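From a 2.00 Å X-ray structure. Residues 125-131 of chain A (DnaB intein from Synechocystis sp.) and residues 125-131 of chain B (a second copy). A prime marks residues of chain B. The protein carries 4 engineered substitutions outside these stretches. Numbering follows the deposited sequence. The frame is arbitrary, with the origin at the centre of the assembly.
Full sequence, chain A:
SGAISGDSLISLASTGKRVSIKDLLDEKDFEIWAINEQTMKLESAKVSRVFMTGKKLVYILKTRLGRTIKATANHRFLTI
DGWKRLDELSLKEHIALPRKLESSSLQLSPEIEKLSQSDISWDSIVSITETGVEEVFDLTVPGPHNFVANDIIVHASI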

# COMPACT_ATOMS: atom_id res chain seq x y z
N ILE A 125 2.57 -4.37 7.58
CA ILE A 125 1.48 -4.19 6.68
C ILE A 125 1.80 -5.06 5.48
O ILE A 125 2.93 -5.03 5.00
CB ILE A 125 1.36 -2.73 6.20
CG1 ILE A 125 1.11 -1.82 7.42
CG2 ILE A 125 0.18 -2.60 5.23
CD1 ILE A 125 1.45 -0.40 7.17
N VAL A 126 0.83 -5.84 5.01
CA VAL A 126 1.06 -6.65 3.82
C VAL A 126 0.13 -6.23 2.68
O VAL A 126 0.34 -6.66 1.52
CB VAL A 126 0.91 -8.17 4.09
CG1 VAL A 126 1.92 -8.57 5.17
CG2 VAL A 126 -0.54 -8.54 4.46
N SER A 127 -0.89 -5.45 2.99
CA SER A 127 -1.79 -4.99 1.94
C SER A 127 -2.57 -3.71 2.26
O SER A 127 -3.02 -3.50 3.39
CB SER A 127 -2.81 -6.10 1.54
OG SER A 127 -3.40 -5.73 0.30
N ILE A 128 -2.70 -2.87 1.24
CA ILE A 128 -3.44 -1.63 1.32
C ILE A 128 -4.05 -1.52 -0.06
O ILE A 128 -3.32 -1.38 -1.07
CB ILE A 128 -2.54 -0.40 1.53
CG1 ILE A 128 -1.50 -0.64 2.64
CG2 ILE A 128 -3.41 0.80 2.00
CD1 ILE A 128 -0.41 0.49 2.65
N THR A 129 -5.37 -1.65 -0.13
CA THR A 129 -6.01 -1.58 -1.43
C THR A 129 -7.38 -0.87 -1.38
O THR A 129 -8.18 -1.10 -0.49
CB THR A 129 -6.21 -2.97 -2.02
OG1 THR A 129 -7.45 -3.47 -1.59
CG2 THR A 129 -5.13 -3.93 -1.57
N GLU A 130 -7.61 0.05 -2.32
CA GLU A 130 -8.87 0.78 -2.39
C GLU A 130 -9.97 -0.26 -2.72
O GLU A 130 -9.74 -1.15 -3.53
CB GLU A 130 -8.76 1.82 -3.50
CG GLU A 130 -9.98 2.74 -3.66
CD GLU A 130 -9.95 3.44 -5.01
OE1 GLU A 130 -10.76 3.05 -5.88
OE2 GLU A 130 -9.11 4.35 -5.19
N THR A 131 -11.15 -0.18 -2.08
CA THR A 131 -12.20 -1.14 -2.39
C THR A 131 -13.49 -0.56 -2.90
O THR A 131 -14.02 -1.06 -3.87
CB THR A 131 -12.64 -2.01 -1.20
OG1 THR A 131 -12.86 -1.19 -0.04
CG2 THR A 131 -11.66 -3.09 -0.95
N ILE B 125 -1.65 5.50 -7.09
CA ILE B 125 -1.54 4.12 -6.71
C ILE B 125 -2.85 3.79 -6.03
O ILE B 125 -3.32 4.56 -5.21
CB ILE B 125 -0.40 3.90 -5.69
CG1 ILE B 125 0.94 4.30 -6.34
CG2 ILE B 125 -0.34 2.41 -5.31
CD1 ILE B 125 2.00 4.59 -5.35
N VAL B 126 -3.45 2.65 -6.39
CA VAL B 126 -4.68 2.25 -5.74
C VAL B 126 -4.51 0.93 -4.98
O VAL B 126 -5.38 0.54 -4.19
CB VAL B 126 -5.88 2.13 -6.72
CG1 VAL B 126 -6.10 3.51 -7.37
CG2 VAL B 126 -5.68 1.00 -7.74
N SER B 127 -3.42 0.23 -5.26
CA SER B 127 -3.17 -1.03 -4.56
C SER B 127 -1.71 -1.47 -4.52
O SER B 127 -0.97 -1.33 -5.49
CB SER B 127 -4.03 -2.18 -5.15
OG SER B 127 -4.02 -3.26 -4.21
N ILE B 128 -1.32 -2.01 -3.36
CA ILE B 128 0.01 -2.54 -3.13
C ILE B 128 -0.26 -3.71 -2.22
O ILE B 128 -0.73 -3.52 -1.06
CB ILE B 128 0.93 -1.56 -2.38
CG1 ILE B 128 0.86 -0.14 -2.98
CG2 ILE B 128 2.40 -2.02 -2.53
CD1 ILE B 128 1.56 0.90 -2.05
N THR B 129 -0.04 -4.91 -2.73
CA THR B 129 -0.30 -6.08 -1.91
C THR B 129 0.71 -7.22 -2.13
O THR B 129 1.06 -7.52 -3.26
CB THR B 129 -1.71 -6.62 -2.15
OG1 THR B 129 -1.65 -7.56 -3.20
CG2 THR B 129 -2.68 -5.53 -2.55
N GLU B 130 1.22 -7.79 -1.05
CA GLU B 130 2.18 -8.88 -1.14
C GLU B 130 1.44 -10.09 -1.78
O GLU B 130 0.28 -10.32 -1.46
CB GLU B 130 2.65 -9.23 0.27
CG GLU B 130 3.73 -10.32 0.37
CD GLU B 130 3.82 -10.87 1.78
OE1 GLU B 130 3.36 -12.02 1.97
OE2 GLU B 130 4.32 -10.15 2.66
N THR B 131 2.08 -10.82 -2.70
CA THR B 131 1.40 -11.96 -3.31
C THR B 131 2.06 -13.29 -3.13
O THR B 131 1.39 -14.24 -2.79
CB THR B 131 1.20 -11.85 -4.83
OG1 THR B 131 2.44 -11.45 -5.46
CG2 THR B 131 0.08 -10.94 -5.15

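Two copies of one β-strand, residues 125-131 of each chain, pair antiparallel across an exact two-fold axis, their N-to-C directions 148° apart and their axes 4.8 Å apart at closest approach. The register centres on Ile128, which faces its own copy, Ile128′.

Four backbone N-H...O hydrogen bonds join the strands. At the centre, Ile128 N donates to Ile128′ O and Ile128′ N to Ile128 O, each at 3.1 Å with an angle of 159° at the hydrogen, closing the small ring of a hydrogen-bonded antiparallel pair. Further out, Glu130′ N reaches Val126 O at 2.9 Å and Glu130 N reaches Val126′ O at 3.0 Å, both nearly straight at 174°. The two central carbonyls, Ile128 O and Ile128′ O, lie 3.4 Å apart; both are acceptors, so no bond joins them.

Between these bonds lie CA-H...O contacts, where Ser127 and Thr129′, and symmetrically Thr129 and Ser127′, form non-hydrogen-bonded pairs with CA atoms 4.3 Å apart, against 5.7 Å for the central isoleucines. This close approach brings Ser127 CA to 3.5 Å from Ile128′ O and Thr129 CA to 3.5 Å from Val126′ O, and the two-fold repeats both contacts. The same carbonyls that accept amide hydrogens thus also receive CA hydrogens.

Among the side chains, Ser127, Thr129 and their copies share one face of the sheet. The approach is closer than comfortable packing: Ser127 OG lies 2.9 Å from Thr129′ CG2, and the methyls Thr129 CG2 and Thr129′ CG2 are 3.1 Å apart, both shorter than normal van der Waals contact. The small serine side chain (chi1 t) occupies little of this crowded face, while threonine (chi1 p) presents its methyl to the neighbouring strand. Ile128 and Ile128′ occupy the other face; their branched hydrocarbon side chains, m at chi1 and t at chi2, suit a buried position. Val126, also buried, sets its CA-to-CB bond sideways to the partner strand, and its CG1 comes within 3.8 Å of Glu130′ OE2, a van der Waals contact. Glu130 directs CA-to-CB toward the partner and extends with chi1 and chi2 both t. Its partly exposed position suits a charged group, and OE2 is hydrogen-bonded elsewhere in the structure.

The stretches bury 393 Å² between them, counting both sides. Val126 and Val126′ contribute most, 55 and 57 Å², followed by the isoleucines at 128. Residues 125 and 131 of both chains add nothing: Ile125 is out of reach, and the CA-to-CB bond of Thr131 points away.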